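Side-chain contacts in sialidase B (Streptococcus pneumoniae serotype 4, PDB 4XJW), which cleaves terminal sialic acid residues joined by alpha-(2->3), alpha-(2->6) or alpha-(2->8) linkages from oligosaccharides, glycoproteins and glycolipids: residues 193-198 with 204-209; 217-222 with 249-254; 299-304 with 431-436. The protein carries 1 engineered substitution. All coordinates share one frame; numbering follows the deposited sequence.

Interaction 1 of 3, residues 193-198 with 204-209; sequences LIFQSG and NYFRIP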
ATOM      1  N   LEU A 193     -11.545  -3.070   4.718  1.00 12.72           N
ATOM      2  CA  LEU A 193     -10.750  -3.155   3.502  1.00 10.84           C
ATOM      3  C   LEU A 193     -11.521  -2.558   2.330  1.00  9.87           C
ATOM      4  O   LEU A 193     -12.718  -2.821   2.157  1.00 13.82           O
ATOM      5  CB  LEU A 193     -10.340  -4.607   3.205  1.00 11.46           C
ATOM      6  CG  LEU A 193      -9.494  -5.331   4.258  1.00  8.75           C
ATOM      7  CD1 LEU A 193      -9.212  -6.761   3.817  1.00 11.85           C
ATOM      8  CD2 LEU A 193      -8.212  -4.553   4.497  1.00 11.42           C
ATOM      9  N   ILE A 194     -10.833  -1.736   1.546  1.00  9.24           N
ATOM     10  CA  ILE A 194     -11.351  -1.234   0.284  1.00  9.38           C
ATOM     11  C   ILE A 194     -10.839  -2.109  -0.864  1.00 12.13           C
ATOM     12  O   ILE A 194     -11.625  -2.673  -1.636  1.00 16.09           O
ATOM     13  CB  ILE A 194     -10.956   0.238   0.057  1.00  7.91           C
ATOM     14  CG1 ILE A 194     -11.478   1.106   1.204  1.00 11.14           C
ATOM     15  CG2 ILE A 194     -11.525   0.743  -1.273  1.00 10.65           C
ATOM     16  CD1 ILE A 194     -11.091   2.555   1.117  1.00  9.92           C
ATOM     17  N   PHE A 195      -9.522  -2.208  -0.982  1.00  9.33           N
ATOM     18  CA  PHE A 195      -8.866  -3.098  -1.931  1.00 10.11           C
ATOM     19  C   PHE A 195      -8.369  -4.308  -1.160  1.00 10.21           C
ATOM     20  O   PHE A 195      -7.896  -4.173  -0.029  1.00 10.43           O
ATOM     21  CB  PHE A 195      -7.683  -2.362  -2.575  1.00 10.22           C
ATOM     22  CG  PHE A 195      -8.071  -1.060  -3.217  1.00 10.47           C
ATOM     23  CD1 PHE A 195      -8.626  -1.042  -4.495  1.00 10.59           C
ATOM     24  CD2 PHE A 195      -7.905   0.145  -2.539  1.00  8.55           C
ATOM     25  CE1 PHE A 195      -9.017   0.157  -5.105  1.00  8.32           C
ATOM     26  CE2 PHE A 195      -8.280   1.360  -3.142  1.00  6.62           C
ATOM     27  CZ  PHE A 195      -8.819   1.367  -4.423  1.00  8.89           C
ATOM     28  N   GLN A 196      -8.497  -5.498  -1.734  1.00  9.82           N
ATOM     29  CA  GLN A 196      -8.070  -6.681  -0.995  1.00  9.94           C
ATOM     30  C   GLN A 196      -7.721  -7.821  -1.926  1.00 10.34           C
ATOM     31  O   GLN A 196      -8.194  -7.865  -3.048  1.00 10.93           O
ATOM     32  CB  GLN A 196      -9.151  -7.120   0.000  1.00 10.84           C
ATOM     33  CG  GLN A 196     -10.474  -7.494  -0.654  1.00 12.17           C
ATOM     34  CD  GLN A 196     -11.651  -7.243   0.265  1.00 13.66           C
ATOM     35  OE1 GLN A 196     -11.849  -7.953   1.242  1.00 20.23           O
ATOM     36  NE2 GLN A 196     -12.436  -6.209  -0.044  1.00 19.16           N
ATOM     37  N   SER A 197      -6.876  -8.734  -1.456  1.00  9.48           N
ATOM     38  CA  SER A 197      -6.491  -9.903  -2.249  1.00 10.36           C
ATOM     39  C   SER A 197      -7.690 -10.693  -2.754  1.00 11.48           C
ATOM     40  O   SER A 197      -8.597 -11.016  -1.991  1.00 14.16           O
ATOM     41  CB  SER A 197      -5.609 -10.826  -1.419  1.00 10.90           C
ATOM     42  OG  SER A 197      -4.432 -10.174  -1.026  1.00 11.71           O
ATOM     43  N   GLY A 198      -7.694 -11.001  -4.044  1.00 12.30           N
ATOM     44  CA  GLY A 198      -8.756 -11.815  -4.611  1.00 12.38           C
ATOM     45  C   GLY A 198      -9.915 -11.006  -5.158  1.00 13.59           C
ATOM     46  O   GLY A 198     -10.889 -11.560  -5.691  1.00 15.02           O
ATOM     47  N   ASN A 204      -2.337  -9.351  -5.668  1.00 10.69           N
ATOM     48  CA  ASN A 204      -2.268  -9.841  -4.306  1.00  9.25           C
ATOM     49  C   ASN A 204      -1.731  -8.790  -3.343  1.00  9.51           C
ATOM     50  O   ASN A 204      -1.785  -8.986  -2.130  1.00 10.57           O
ATOM     51  CB  ASN A 204      -1.414 -11.115  -4.246  1.00  9.92           C
ATOM     52  CG  ASN A 204      -1.704 -11.973  -3.014  1.00 13.21           C
ATOM     53  OD1 ASN A 204      -2.817 -11.977  -2.473  1.00 12.37           O
ATOM     54  ND2 ASN A 204      -0.692 -12.717  -2.569  1.00 12.11           N
ATOM     55  N   TYR A 205      -1.234  -7.667  -3.877  1.00  9.55           N
ATOM     56  CA  TYR A 205      -0.587  -6.637  -3.046  1.00  8.42           C
ATOM     57  C   TYR A 205      -1.060  -5.247  -3.430  1.00  9.24           C
ATOM     58  O   TYR A 205      -1.424  -5.010  -4.582  1.00  8.75           O
ATOM     59  CB  TYR A 205       0.943  -6.739  -3.144  1.00  8.87           C
ATOM     60  CG  TYR A 205       1.411  -8.153  -2.891  1.00  9.47           C
ATOM     61  CD1 TYR A 205       1.566  -8.631  -1.585  1.00  8.26           C
ATOM     62  CD2 TYR A 205       1.594  -9.029  -3.949  1.00 10.80           C
ATOM     63  CE1 TYR A 205       1.945  -9.948  -1.345  1.00 10.38           C
ATOM     64  CE2 TYR A 205       1.968 -10.342  -3.724  1.00 11.01           C
ATOM     65  CZ  TYR A 205       2.131 -10.792  -2.434  1.00  8.46           C
ATOM     66  OH  TYR A 205       2.478 -12.100  -2.237  1.00 11.70           O
ATOM     67  N   PHE A 206      -1.062  -4.336  -2.459  1.00  8.87           N
ATOM     68  CA  PHE A 206      -1.482  -2.955  -2.698  1.00  7.03           C
ATOM     69  C   PHE A 206      -0.563  -2.023  -1.955  1.00  9.20           C
ATOM     70  O   PHE A 206      -0.080  -2.355  -0.869  1.00  9.53           O
ATOM     71  CB  PHE A 206      -2.927  -2.727  -2.241  1.00  9.51           C
ATOM     72  CG  PHE A 206      -3.906  -3.582  -2.963  1.00  9.02           C
ATOM     73  CD1 PHE A 206      -4.392  -3.199  -4.203  1.00  8.24           C
ATOM     74  CD2 PHE A 206      -4.286  -4.803  -2.435  1.00  9.41           C
ATOM     75  CE1 PHE A 206      -5.256  -4.009  -4.896  1.00 10.57           C
ATOM     76  CE2 PHE A 206      -5.177  -5.615  -3.113  1.00 10.05           C
ATOM     77  CZ  PHE A 206      -5.652  -5.225  -4.353  1.00  9.92           C
ATOM     78  N   ARG A 207      -0.311  -0.857  -2.548  1.00  9.45           N
ATOM     79  CA  ARG A 207       0.523   0.165  -1.921  1.00  8.19           C
ATOM     80  C   ARG A 207       0.060   1.518  -2.429  1.00 10.50           C
ATOM     81  O   ARG A 207      -0.633   1.616  -3.451  1.00 10.61           O
ATOM     82  CB  ARG A 207       2.026   0.004  -2.245  1.00  8.59           C
ATOM     83  CG  ARG A 207       2.807  -1.016  -1.362  1.00 10.75           C
ATOM     84  CD  ARG A 207       4.228  -0.509  -1.029  1.00 17.29           C
ATOM     85  NE  ARG A 207       4.268   0.687  -0.194  1.00 17.16           N
ATOM     86  CZ  ARG A 207       5.364   1.423   0.022  1.00 16.75           C
ATOM     87  NH1 ARG A 207       6.515   1.075  -0.548  1.00 19.34           N
ATOM     88  NH2 ARG A 207       5.312   2.517   0.810  1.00 15.72           N
ATOM     89  N   ILE A 208       0.459   2.561  -1.712  1.00  7.84           N
ATOM     90  CA  ILE A 208       0.296   3.948  -2.150  1.00  8.86           C
ATOM     91  C   ILE A 208      -1.180   4.385  -2.255  1.00  6.61           C
ATOM     92  O   ILE A 208      -1.657   4.728  -3.334  1.00  8.57           O
ATOM     93  CB  ILE A 208       1.007   4.240  -3.506  1.00  8.89           C
ATOM     94  CG1 ILE A 208       2.320   3.466  -3.666  1.00  9.58           C
ATOM     95  CG2 ILE A 208       1.306   5.719  -3.624  1.00  7.28           C
ATOM     96  CD1 ILE A 208       3.360   3.747  -2.583  1.00 12.44           C
ATOM     97  N   PRO A 209      -1.900   4.389  -1.128  1.00  7.34           N
ATOM     98  CA  PRO A 209      -3.328   4.735  -1.130  1.00  9.01           C
ATOM     99  C   PRO A 209      -3.560   6.228  -1.285  1.00  9.51           C
ATOM    100  O   PRO A 209      -2.734   7.048  -0.855  1.00  9.54           O
ATOM    101  CB  PRO A 209      -3.776   4.327   0.270  1.00  9.97           C
ATOM    102  CG  PRO A 209      -2.527   4.459   1.115  1.00  8.87           C
ATOM    103  CD  PRO A 209      -1.417   4.015   0.215  1.00  9.69           C
TER
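Phe195 sets its CB, not its ring, on Phe206: the methylene sits over the centre of one face of the Phe206 ring, a CH-pi contact with CB 3.7 Å from the ring centroid. CG of Phe195 is anti to its carbonyl carbon (chi1 -55°), which carries the ring away from this face, and the two ring centroids end 5.9 Å apart with their planes inclined at 32°. Further along the loop the backbone passes the CE2 end of Phe206, where Gln196 C lies 3.6 Å from Phe206 CE2. Ser197 N comes to the edge of that ring, near its plane. The one hydrogen bond between the segments runs from Ser197 OG to Asn204 OD1 (2.8 Å), its donor standing 38° out of the carbonyl plane. The amide is held at its other end too, Asn204 ND2 bonding to Val268 O, while Asn645 OD1 bonds to Ser197 N and Ser644 OG to Asn204 O. Strand 205-213, which the loop 193-198 approaches here, is an edge strand of a four-stranded antiparallel blade of the sialidase beta-propeller and carries the Arg-Ile-Pro motif of the family. Its Arg207, a substrate-binding residue by similarity, takes no part in the contact; it forms a salt bridge with Glu631 and a cation-pi contact with Tyr615, the probable nucleophile.

Interaction 2 of 3, residues 217-222 with 249-254; sequences GRVLSS and KTWSEP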
ATOM      1  N   GLY A 217     -20.221  14.379  -2.761  1.00  8.38           N
ATOM      2  CA  GLY A 217     -20.168  13.653  -1.497  1.00 11.04           C
ATOM      3  C   GLY A 217     -19.589  12.253  -1.647  1.00  9.20           C
ATOM      4  O   GLY A 217     -19.288  11.574  -0.655  1.00 14.12           O
ATOM      5  N   ARG A 218     -19.468  11.806  -2.891  1.00  7.90           N
ATOM      6  CA  ARG A 218     -18.770  10.551  -3.172  1.00  8.45           C
ATOM      7  C   ARG A 218     -17.304  10.681  -2.760  1.00 10.19           C
ATOM      8  O   ARG A 218     -16.668  11.692  -3.023  1.00 10.50           O
ATOM      9  CB  ARG A 218     -18.886  10.178  -4.651  1.00  9.73           C
ATOM     10  CG  ARG A 218     -18.047   8.964  -5.050  1.00  9.68           C
ATOM     11  CD  ARG A 218     -18.361   8.524  -6.480  1.00  9.91           C
ATOM     12  NE  ARG A 218     -19.686   7.916  -6.584  1.00 10.05           N
ATOM     13  CZ  ARG A 218     -20.204   7.440  -7.710  1.00 14.22           C
ATOM     14  NH1 ARG A 218     -19.517   7.498  -8.844  1.00 12.70           N
ATOM     15  NH2 ARG A 218     -21.418   6.902  -7.702  1.00 14.77           N
ATOM     16  N   VAL A 219     -16.794   9.664  -2.083  1.00  8.55           N
ATOM     17  CA  VAL A 219     -15.387   9.638  -1.692  1.00  7.97           C
ATOM     18  C   VAL A 219     -14.690   8.639  -2.609  1.00  9.60           C
ATOM     19  O   VAL A 219     -15.145   7.500  -2.746  1.00  9.12           O
ATOM     20  CB  VAL A 219     -15.224   9.219  -0.218  1.00  8.41           C
ATOM     21  CG1 VAL A 219     -13.745   9.195   0.164  1.00  8.82           C
ATOM     22  CG2 VAL A 219     -15.982  10.183   0.689  1.00 10.76           C
ATOM     23  N   LEU A 220     -13.608   9.075  -3.249  1.00  7.46           N
ATOM     24  CA  LEU A 220     -12.889   8.268  -4.235  1.00  7.06           C
ATOM     25  C   LEU A 220     -11.532   7.873  -3.667  1.00  8.38           C
ATOM     26  O   LEU A 220     -10.893   8.654  -2.944  1.00 10.54           O
ATOM     27  CB  LEU A 220     -12.688   9.066  -5.525  1.00  9.53           C
ATOM     28  CG  LEU A 220     -12.050   8.382  -6.741  1.00  8.04           C
ATOM     29  CD1 LEU A 220     -12.918   7.215  -7.182  1.00 10.23           C
ATOM     30  CD2 LEU A 220     -11.843   9.376  -7.891  1.00 11.45           C
ATOM     31  N   SER A 221     -11.105   6.651  -3.967  1.00  8.32           N
ATOM     32  CA  SER A 221      -9.773   6.184  -3.567  1.00  7.98           C
ATOM     33  C   SER A 221      -9.067   5.589  -4.761  1.00  6.66           C
ATOM     34  O   SER A 221      -9.665   4.868  -5.547  1.00  8.71           O
ATOM     35  CB  SER A 221      -9.889   5.134  -2.450  1.00  9.06           C
ATOM     36  OG  SER A 221      -8.625   4.533  -2.142  1.00 10.40           O
ATOM     37  N   SER A 222      -7.779   5.894  -4.897  1.00  8.19           N
ATOM     38  CA  SER A 222      -6.934   5.175  -5.856  1.00 10.20           C
ATOM     39  C   SER A 222      -5.784   4.473  -5.146  1.00 10.45           C
ATOM     40  O   SER A 222      -5.504   4.749  -3.971  1.00  9.42           O
ATOM     41  CB  SER A 222      -6.419   6.077  -6.984  1.00  9.42           C
ATOM     42  OG  SER A 222      -5.564   7.097  -6.512  1.00 12.34           O
ATOM     43  N   LYS A 249     -18.761   3.908   4.500  1.00 10.75           N
ATOM     44  CA  LYS A 249     -19.263   2.678   5.095  1.00 12.38           C
ATOM     45  C   LYS A 249     -19.109   1.475   4.164  1.00 11.04           C
ATOM     46  O   LYS A 249     -18.773   0.373   4.618  1.00 13.43           O
ATOM     47  CB  LYS A 249     -20.717   2.839   5.551  1.00 12.76           C
ATOM     48  CG  LYS A 249     -20.856   3.640   6.843  1.00 17.77           C
ATOM     49  CD  LYS A 249     -22.318   3.914   7.195  1.00 25.03           C
ATOM     50  CE  LYS A 249     -22.797   5.209   6.553  1.00 24.15           C
ATOM     51  NZ  LYS A 249     -24.267   5.261   6.345  1.00 35.84           N
ATOM     52  N   THR A 250     -19.364   1.684   2.872  1.00  8.89           N
ATOM     53  CA  THR A 250     -19.224   0.630   1.868  1.00 11.23           C
ATOM     54  C   THR A 250     -18.532   1.184   0.637  1.00  9.98           C
ATOM     55  O   THR A 250     -18.616   2.380   0.350  1.00  8.83           O
ATOM     56  CB  THR A 250     -20.578  -0.002   1.427  1.00  9.23           C
ATOM     57  OG1 THR A 250     -21.377   0.995   0.784  1.00 12.16           O
ATOM     58  CG2 THR A 250     -21.316  -0.606   2.617  1.00 11.48           C
ATOM     59  N   TRP A 251     -17.844   0.295  -0.075  1.00  9.93           N
ATOM     60  CA  TRP A 251     -16.998   0.657  -1.203  1.00  7.53           C
ATOM     61  C   TRP A 251     -17.324  -0.189  -2.423  1.00  9.65           C
ATOM     62  O   TRP A 251     -17.668  -1.366  -2.306  1.00 10.16           O
ATOM     63  CB  TRP A 251     -15.518   0.498  -0.798  1.00 11.04           C
ATOM     64  CG  TRP A 251     -15.135   1.490   0.275  1.00  8.39           C
ATOM     65  CD1 TRP A 251     -15.330   1.368   1.627  1.00  8.61           C
ATOM     66  CD2 TRP A 251     -14.577   2.793   0.065  1.00  8.50           C
ATOM     67  NE1 TRP A 251     -14.905   2.511   2.269  1.00  9.11           N
ATOM     68  CE2 TRP A 251     -14.444   3.405   1.333  1.00  8.18           C
ATOM     69  CE3 TRP A 251     -14.186   3.505  -1.077  1.00  7.96           C
ATOM     70  CZ2 TRP A 251     -13.902   4.688   1.497  1.00  9.06           C
ATOM     71  CZ3 TRP A 251     -13.661   4.789  -0.919  1.00  9.30           C
ATOM     72  CH2 TRP A 251     -13.525   5.365   0.362  1.00  8.70           C
ATOM     73  N   SER A 252     -17.193   0.411  -3.595  1.00  8.46           N
ATOM     74  CA  SER A 252     -17.469  -0.277  -4.851  1.00  8.65           C
ATOM     75  C   SER A 252     -16.404  -1.299  -5.212  1.00  9.40           C
ATOM     76  O   SER A 252     -15.248  -1.178  -4.801  1.00  9.69           O
ATOM     77  CB  SER A 252     -17.597   0.733  -5.992  1.00  9.28           C
ATOM     78  OG  SER A 252     -16.346   1.398  -6.210  1.00  9.43           O
ATOM     79  N   GLU A 253     -16.779  -2.299  -6.004  1.00  9.61           N
ATOM     80  CA  GLU A 253     -15.780  -3.244  -6.509  1.00 11.26           C
ATOM     81  C   GLU A 253     -14.798  -2.441  -7.354  1.00 10.40           C
ATOM     82  O   GLU A 253     -15.199  -1.625  -8.172  1.00 11.07           O
ATOM     83  CB  GLU A 253     -16.427  -4.355  -7.340  1.00 12.64           C
ATOM     84  CG  GLU A 253     -15.476  -5.526  -7.655  1.00 19.59           C
ATOM     85  CD  GLU A 253     -15.005  -6.294  -6.404  1.00 23.24           C
ATOM     86  OE1 GLU A 253     -15.659  -6.170  -5.344  1.00 30.34           O
ATOM     87  OE2 GLU A 253     -13.990  -7.036  -6.481  1.00 15.80           O
ATOM     88  N   PRO A 254     -13.492  -2.632  -7.129  1.00 11.39           N
ATOM     89  CA  PRO A 254     -12.508  -1.811  -7.845  1.00 11.92           C
ATOM     90  C   PRO A 254     -12.544  -1.958  -9.371  1.00  9.88           C
ATOM     91  O   PRO A 254     -12.931  -3.004  -9.911  1.00 11.14           O
ATOM     92  CB  PRO A 254     -11.178  -2.355  -7.331  1.00  9.79           C
ATOM     93  CG  PRO A 254     -11.490  -2.883  -5.962  1.00 11.57           C
ATOM     94  CD  PRO A 254     -12.865  -3.506  -6.127  1.00 10.78           C
TER
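Trp251 reaches strand 219-226 with the far rim of its six-membered ring, and Val219 and Ser221 receive it. Trp251 has the most surface buried by the contact, 68 Å², against 32 Å² for Val219 and 20 Å² for Ser221. Its CZ3 lies 3.6 Å from the carbonyl oxygen Val219 O, and its CH2 is 3.8 Å from Val219 CG1. That methyl is the branch of the valine anti to the backbone N (chi1 180°). The indole and the valine run at a slant to one another. Ser221, two residues on and on the same face of the strand, adds its CB at 4.1 Å from Trp251 CZ3. Its hydroxyl is occupied by Thr210 O on the adjoining strand 205-213, leaving the methylene as the part that meets the tryptophan.

Trp251 is the closing tryptophan of an Asp-box, the Ser-X-Asp-X-Gly-X-Thr-Trp signature of sialidase propellers, within BNR repeat 1. In that box Thr250 OG1 bonds to Asp246, Thr250 O bonds to Ser244 OG, and the indole NE1 is tied back to Gly248 O, which helps to fix the rotation of the ring. The loop 249-254 joins strands 237-244 and 255-256 of the same four-stranded antiparallel blade. Strand 237-244 lies between 219-226 and 255-256, and the indole reaches past it to Val219, touching on the way Ser242 and Ser244, whose backbones are in turn hydrogen-bonded to those of Ser221 and Val219, respectively, on the receiving strand.

Interaction 3 of 3, residues 299-304 with 431-436; sequences GKTILL and ESWEQF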
ATOM      1  N   GLY A 299     -16.158  19.598 -14.249  1.00 18.82           N
ATOM      2  CA  GLY A 299     -16.782  18.625 -13.360  1.00 17.33           C
ATOM      3  C   GLY A 299     -16.091  17.269 -13.372  1.00 15.99           C
ATOM      4  O   GLY A 299     -16.511  16.369 -12.642  1.00 17.01           O
ATOM      5  N   LYS A 300     -15.048  17.122 -14.197  1.00 15.00           N
ATOM      6  CA  LYS A 300     -14.340  15.853 -14.327  1.00 14.20           C
ATOM      7  C   LYS A 300     -13.455  15.569 -13.112  1.00 12.09           C
ATOM      8  O   LYS A 300     -12.981  16.475 -12.426  1.00 13.03           O
ATOM      9  CB  LYS A 300     -13.473  15.825 -15.593  1.00 16.79           C
ATOM     10  CG  LYS A 300     -14.249  15.863 -16.909  1.00 22.63           C
ATOM     11  CD  LYS A 300     -13.303  15.757 -18.098  1.00 27.48           C
ATOM     12  CE  LYS A 300     -14.055  15.865 -19.421  1.00 34.00           C
ATOM     13  NZ  LYS A 300     -13.129  15.875 -20.589  1.00 38.57           N
ATOM     14  N   THR A 301     -13.260  14.289 -12.832  1.00 11.43           N
ATOM     15  CA  THR A 301     -12.250  13.884 -11.869  1.00 10.12           C
ATOM     16  C   THR A 301     -11.015  13.582 -12.688  1.00 11.57           C
ATOM     17  O   THR A 301     -11.105  12.966 -13.756  1.00 11.09           O
ATOM     18  CB  THR A 301     -12.685  12.626 -11.095  1.00 13.09           C
ATOM     19  OG1 THR A 301     -13.949  12.868 -10.470  1.00 16.75           O
ATOM     20  CG2 THR A 301     -11.670  12.271 -10.030  1.00 13.49           C
ATOM     21  N   ILE A 302      -9.865  14.035 -12.203  1.00  9.24           N
ATOM     22  CA  ILE A 302      -8.613  13.866 -12.921  1.00  9.25           C
ATOM     23  C   ILE A 302      -7.618  13.060 -12.091  1.00 10.54           C
ATOM     24  O   ILE A 302      -7.379  13.364 -10.924  1.00 11.90           O
ATOM     25  CB  ILE A 302      -8.032  15.227 -13.305  1.00 10.44           C
ATOM     26  CG1 ILE A 302      -9.006  15.953 -14.239  1.00 16.89           C
ATOM     27  CG2 ILE A 302      -6.656  15.066 -13.922  1.00 14.57           C
ATOM     28  CD1 ILE A 302      -8.585  17.364 -14.587  1.00 18.56           C
ATOM     29  N   LEU A 303      -7.046  12.020 -12.692  1.00 10.41           N
ATOM     30  CA  LEU A 303      -6.070  11.185 -11.996  1.00  8.75           C
ATOM     31  C   LEU A 303      -4.756  11.168 -12.759  1.00 11.02           C
ATOM     32  O   LEU A 303      -4.733  10.949 -13.974  1.00 10.41           O
ATOM     33  CB  LEU A 303      -6.631   9.761 -11.793  1.00 10.80           C
ATOM     34  CG  LEU A 303      -5.771   8.702 -11.077  1.00 10.02           C
ATOM     35  CD1 LEU A 303      -6.651   7.669 -10.390  1.00 11.80           C
ATOM     36  CD2 LEU A 303      -4.847   7.980 -12.046  1.00 11.60           C
ATOM     37  N   LEU A 304      -3.667  11.421 -12.045  1.00 10.94           N
ATOM     38  CA  LEU A 304      -2.339  11.331 -12.637  1.00 10.44           C
ATOM     39  C   LEU A 304      -1.583  10.138 -12.039  1.00  8.41           C
ATOM     40  O   LEU A 304      -1.866   9.717 -10.919  1.00  9.70           O
ATOM     41  CB  LEU A 304      -1.550  12.634 -12.429  1.00 11.85           C
ATOM     42  CG  LEU A 304      -1.711  13.744 -13.470  1.00 12.44           C
ATOM     43  CD1 LEU A 304      -3.154  14.185 -13.613  1.00 18.70           C
ATOM     44  CD2 LEU A 304      -0.822  14.926 -13.110  1.00 14.25           C
ATOM     45  N   GLU A 431     -16.697   5.928 -12.095  1.00 11.93           N
ATOM     46  CA  GLU A 431     -17.343   4.702 -12.564  1.00 13.07           C
ATOM     47  C   GLU A 431     -16.653   4.112 -13.795  1.00 11.19           C
ATOM     48  O   GLU A 431     -16.742   2.907 -14.044  1.00 13.10           O
ATOM     49  CB  GLU A 431     -18.842   4.933 -12.826  1.00 10.89           C
ATOM     50  CG  GLU A 431     -19.621   5.247 -11.552  1.00 13.32           C
ATOM     51  CD  GLU A 431     -20.895   6.023 -11.812  1.00 15.18           C
ATOM     52  OE1 GLU A 431     -21.451   5.882 -12.920  1.00 18.10           O
ATOM     53  OE2 GLU A 431     -21.330   6.787 -10.920  1.00 16.87           O
ATOM     54  N   SER A 432     -15.967   4.970 -14.550  1.00 11.83           N
ATOM     55  CA  SER A 432     -15.048   4.542 -15.601  1.00 10.77           C
ATOM     56  C   SER A 432     -14.013   5.639 -15.850  1.00 12.14           C
ATOM     57  O   SER A 432     -14.240   6.800 -15.512  1.00 12.73           O
ATOM     58  CB  SER A 432     -15.793   4.211 -16.896  1.00 17.38           C
ATOM     59  OG  SER A 432     -16.360   5.373 -17.468  1.00 15.36           O
ATOM     60  N   TRP A 433     -12.894   5.256 -16.465  1.00 12.43           N
ATOM     61  CA  TRP A 433     -11.789   6.165 -16.755  1.00 10.59           C
ATOM     62  C   TRP A 433     -11.441   6.127 -18.237  1.00 11.06           C
ATOM     63  O   TRP A 433     -11.503   5.067 -18.869  1.00 13.84           O
ATOM     64  CB  TRP A 433     -10.550   5.778 -15.931  1.00  9.54           C
ATOM     65  CG  TRP A 433     -10.766   5.904 -14.458  1.00  8.87           C
ATOM     66  CD1 TRP A 433     -11.158   4.912 -13.598  1.00 10.32           C
ATOM     67  CD2 TRP A 433     -10.638   7.091 -13.668  1.00  9.63           C
ATOM     68  NE1 TRP A 433     -11.248   5.407 -12.318  1.00 11.27           N
ATOM     69  CE2 TRP A 433     -10.942   6.743 -12.335  1.00 10.14           C
ATOM     70  CE3 TRP A 433     -10.266   8.413 -13.953  1.00 10.11           C
ATOM     71  CZ2 TRP A 433     -10.918   7.683 -11.286  1.00 10.30           C
ATOM     72  CZ3 TRP A 433     -10.234   9.347 -12.909  1.00 12.14           C
ATOM     73  CH2 TRP A 433     -10.551   8.970 -11.593  1.00 12.46           C
ATOM     74  N   GLU A 434     -11.082   7.293 -18.774  1.00 12.13           N
ATOM     75  CA  GLU A 434     -10.640   7.439 -20.155  1.00 13.35           C
ATOM     76  C   GLU A 434      -9.282   6.806 -20.388  1.00 17.59           C
ATOM     77  O   GLU A 434      -8.555   6.482 -19.438  1.00 18.18           O
ATOM     78  CB  GLU A 434     -10.530   8.919 -20.512  1.00 17.99           C
ATOM     79  CG  GLU A 434     -11.873   9.651 -20.556  1.00 19.84           C
ATOM     80  CD  GLU A 434     -12.833   9.007 -21.536  1.00 33.83           C
ATOM     81  OE1 GLU A 434     -12.395   8.677 -22.659  1.00 42.83           O
ATOM     82  OE2 GLU A 434     -14.013   8.820 -21.178  1.00 38.49           O
ATOM     83  N   GLN A 435      -8.925   6.647 -21.657  1.00 17.13           N
ATOM     84  CA  GLN A 435      -7.565   6.233 -21.993  1.00 20.64           C
ATOM     85  C   GLN A 435      -6.587   7.325 -21.575  1.00 18.22           C
ATOM     86  O   GLN A 435      -6.835   8.516 -21.794  1.00 17.22           O
ATOM     87  CB  GLN A 435      -7.443   5.928 -23.485  1.00 20.69           C
ATOM     88  CG  GLN A 435      -8.254   4.710 -23.942  1.00 29.52           C
ATOM     89  CD  GLN A 435      -7.861   3.435 -23.215  1.00 29.74           C
ATOM     90  OE1 GLN A 435      -6.687   3.215 -22.911  1.00 39.85           O
ATOM     91  NE2 GLN A 435      -8.845   2.593 -22.925  1.00 35.42           N
ATOM     92  N   PHE A 436      -5.469   6.925 -20.979  1.00 16.33           N
ATOM     93  CA  PHE A 436      -4.510   7.901 -20.474  1.00 17.57           C
ATOM     94  C   PHE A 436      -3.800   8.672 -21.587  1.00 16.27           C
ATOM     95  O   PHE A 436      -3.660   8.181 -22.708  1.00 18.95           O
ATOM     96  CB  PHE A 436      -3.512   7.268 -19.476  1.00 15.34           C
ATOM     97  CG  PHE A 436      -2.448   6.398 -20.111  1.00 17.24           C
ATOM     98  CD1 PHE A 436      -1.329   6.961 -20.715  1.00 16.79           C
ATOM     99  CD2 PHE A 436      -2.556   5.013 -20.067  1.00 21.57           C
ATOM    100  CE1 PHE A 436      -0.351   6.171 -21.284  1.00 18.18           C
ATOM    101  CE2 PHE A 436      -1.582   4.209 -20.638  1.00 21.25           C
ATOM    102  CZ  PHE A 436      -0.478   4.788 -21.243  1.00 20.04           C
TER
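This is a buried packing contact within a blade of the beta-propeller: Trp433 of loop 431-436, in BNR repeat 2, packs on Thr301 and Leu303 of strand 301-308. The loop links strands 420-426 and 437-438, and 420-426 lies between 437-438 and 301-308, so the indole of Trp433 passes it to reach its target. Thr301 and Leu303, alternate residues on one face of the strand, take up the outer rim of the six-membered ring. Leu303 CB is 3.8 Å from Trp433 CZ3, and its CD1 stands 4.2 Å above one face of the indole, offset toward the rim. From Thr301 comes a methyl: CG2, anti to the backbone N, is 3.8 Å from Trp433 CH2, while OG1 turns to the backbone N side. The carbonyl oxygen Thr301 O also comes to 3.8 Å from Trp433 CZ3. In the turn, Ser432 O is bonded to Ser426 OG as in an Asp-box, here with Asn428 in the aspartate position, its OD1 accepting from Ser432 N. Across the two segments the side chains meet through carbon alone. Trp433 therefore packs through carbon on its own blade and on Leu220 of the neighbouring one, and the hydrogen bond of its single polar atom, NE1, to Thr241 OG1 also goes to that neighbour.

In the fold
Interactions 1 and 2 have centres 13 Å apart and share one blade, since strands 205-213 and 219-226 are neighbours. Phe195 CE2 lies 3.3 Å from Ser221 OG, and Ile194 CD1 is 3.5 Å from Trp251 CE2. Interaction 3, its centre 15 Å from that of interaction 2, belongs to the next sheet. The two meet at Leu220 CD2, 3.6 Å from Thr301 CG2, and through the salt bridge Arg218 NH1 to Glu431 OE2 (2.8 Å). Interaction 1 holds Arg207, substrate-binding by similarity, and the side chain of Phe206 is about 11 Å from that of Tyr615, the probable nucleophile. Bound Optactin is about 7 Å from the side chain of Val219 and about 10 Å from that of Thr301.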